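Local coordinates for protein GlcNAc Inducible Gene 2, GIG2 (Candida albicans, PDB 6AKZ) that binds iron and probably acts as a cupin-type oxygenase of the DUF1479 (Gig2-like) family, at residues 280-283 against 284-287. Residues are numbered along the deposited sequence; the frame is centred on the assembly and turned at random.
Sequences LSMA and YIML
Residues 280-283 and 284-287 are successive turns of the helix 278-287, joined by four i to i+4 hydrogen bonds from the amides of Tyr-284, Ile-285, Met-286 and Leu-287 to the carbonyls of Leu-280, Ser-281, Met-282 and Ala-283. The two central bonds are the shorter, Ile-285 N to Ser-281 O and Met-286 N to Met-282 O each spanning 2.9 Å. Among the side chains, the two methionines one turn apart make the closest apolar approach: Met-282 CE lies 3.6 Å from Met-286 SD and 4.0 Å from Met-286 CG. Both chains bend at chi2 and chi3, so that each folds round instead of extending, and the methyl of Met-282 meets the thioether of its neighbour at a slant. Met-282 SD itself packs at 4.1 Å against CD1 of Ile-285. The same CD1 lies 3.4 Å from Ser-281 O, a carbonyl already accepting the amide of Ile-285. Tyr-284 turns away from this group: with CG anti to the backbone N (chi1 -178°), its ring leaves the helix to meet Trp-39 and His-330, and OH hydrogen-bonds to His-330 ND1. Ser-281 OG bonds back to the carbonyl of Ser-277, while Arg-200 of the helix 199-202 touches both methionines. The Ile-285 side chain lies about 9 Å from those of the iron ligands His-192 and His-355 and about 12 Å from the iron itself, and none of the residues 280-287 coordinates the metal. The apolar side chains meet through van der Waals contacts, whereas the directional hydrogen bonds joining the two turns are those of the backbone; the polar ends of Ser-281 and Tyr-284 are satisfied by Ser-277 and His-330.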
ATOM      1  N   LEU A 280     -13.026   3.491   9.701  1.00 13.24           N
ATOM      2  CA  LEU A 280     -12.862   4.264  10.937  1.00 14.45           C
ATOM      3  C   LEU A 280     -11.479   4.848  11.054  1.00 13.98           C
ATOM      4  O   LEU A 280     -11.294   5.999  11.521  1.00 14.49           O
ATOM      5  CB  LEU A 280     -13.197   3.412  12.163  1.00 14.83           C
ATOM      6  CG  LEU A 280     -14.618   3.001  12.333  1.00 16.13           C
ATOM      7  CD1 LEU A 280     -14.818   2.193  13.581  1.00 18.59           C
ATOM      8  CD2 LEU A 280     -15.560   4.169  12.316  1.00 18.25           C
ATOM      9  N   SER A 281     -10.470   4.060  10.676  1.00 14.64           N
ATOM     10  CA  SER A 281      -9.113   4.552  10.656  1.00 13.26           C
ATOM     11  C   SER A 281      -8.914   5.860   9.850  1.00 14.14           C
ATOM     12  O   SER A 281      -8.329   6.820  10.337  1.00 14.39           O
ATOM     13  CB  SER A 281      -8.121   3.499  10.206  1.00 15.21           C
ATOM     14  OG  SER A 281      -7.893   2.468  11.179  1.00 15.68           O
ATOM     15  N   MET A 282      -9.336   5.849   8.612  1.00 14.97           N
ATOM     16  CA  MET A 282      -9.138   6.993   7.772  1.00 13.42           C
ATOM     17  C   MET A 282     -10.047   8.195   8.114  1.00 13.07           C
ATOM     18  O   MET A 282      -9.672   9.318   7.908  1.00 13.69           O
ATOM     19  CB  MET A 282      -9.209   6.629   6.285  1.00 15.61           C
ATOM     20  CG  MET A 282      -8.074   5.730   5.800  1.00 15.35           C
ATOM     21  SD  MET A 282      -6.435   6.338   6.218  1.00 15.33           S
ATOM     22  CE  MET A 282      -6.362   7.940   5.434  1.00 14.86           C
ATOM     23  N   ALA A 283     -11.211   7.944   8.649  1.00 13.66           N
ATOM     24  CA  ALA A 283     -12.081   9.042   9.105  1.00 13.34           C
ATOM     25  C   ALA A 283     -11.300   9.731  10.207  1.00 12.99           C
ATOM     26  O   ALA A 283     -11.226  10.928  10.248  1.00 16.22           O
ATOM     27  CB  ALA A 283     -13.410   8.498   9.579  1.00 15.04           C
ATOM     28  N   TYR A 284     -10.691   8.993  11.103  1.00 14.41           N
ATOM     29  CA  TYR A 284     -10.008   9.576  12.251  1.00 14.25           C
ATOM     30  C   TYR A 284      -8.742  10.304  11.837  1.00 15.36           C
ATOM     31  O   TYR A 284      -8.514  11.476  12.202  1.00 15.07           O
ATOM     32  CB  TYR A 284      -9.639   8.458  13.225  1.00 14.78           C
ATOM     33  CG  TYR A 284      -8.970   8.946  14.491  1.00 16.19           C
ATOM     34  CD1 TYR A 284      -9.705   9.395  15.607  1.00 15.56           C
ATOM     35  CD2 TYR A 284      -7.575   8.945  14.577  1.00 15.14           C
ATOM     36  CE1 TYR A 284      -9.035   9.823  16.768  1.00 15.42           C
ATOM     37  CE2 TYR A 284      -6.928   9.367  15.730  1.00 18.37           C
ATOM     38  CZ  TYR A 284      -7.652   9.776  16.817  1.00 16.96           C
ATOM     39  OH  TYR A 284      -6.938  10.177  17.944  1.00 16.94           O
ATOM     40  N   ILE A 285      -7.972   9.672  10.975  1.00 13.36           N
ATOM     41  CA  ILE A 285      -6.694  10.210  10.510  1.00 14.31           C
ATOM     42  C   ILE A 285      -6.957  11.493   9.757  1.00 15.70           C
ATOM     43  O   ILE A 285      -6.282  12.485  10.055  1.00 16.76           O
ATOM     44  CB  ILE A 285      -5.900   9.210   9.667  1.00 14.32           C
ATOM     45  CG1 ILE A 285      -5.360   8.126  10.629  1.00 14.67           C
ATOM     46  CG2 ILE A 285      -4.707   9.801   8.943  1.00 13.75           C
ATOM     47  CD1 ILE A 285      -4.968   6.806  10.020  1.00 16.24           C
ATOM     48  N   MET A 286      -7.854  11.446   8.775  1.00 14.92           N
ATOM     49  CA  MET A 286      -8.082  12.631   7.929  1.00 15.89           C
ATOM     50  C   MET A 286      -8.591  13.818   8.693  1.00 16.72           C
ATOM     51  O   MET A 286      -8.292  14.927   8.324  1.00 15.81           O
ATOM     52  CB  MET A 286      -8.982  12.350   6.737  1.00 14.80           C
ATOM     53  CG  MET A 286      -8.362  11.332   5.765  1.00 14.20           C
ATOM     54  SD  MET A 286      -6.616  11.560   5.267  1.00 16.37           S
ATOM     55  CE  MET A 286      -6.670  13.182   4.505  1.00 17.04           C
ATOM     56  N   LEU A 287      -9.447  13.578   9.667  1.00 16.68           N
ATOM     57  CA  LEU A 287      -9.948  14.654  10.507  1.00 18.31           C
ATOM     58  C   LEU A 287      -9.081  15.053  11.676  1.00 19.65           C
ATOM     59  O   LEU A 287      -9.305  16.129  12.264  1.00 22.59           O
ATOM     60  CB  LEU A 287     -11.350  14.317  11.025  1.00 15.81           C
ATOM     61  CG  LEU A 287     -12.453  14.157   9.982  1.00 16.63           C
ATOM     62  CD1 LEU A 287     -13.769  13.761  10.583  1.00 17.07           C
ATOM     63  CD2 LEU A 287     -12.662  15.405   9.187  1.00 17.06           C
TER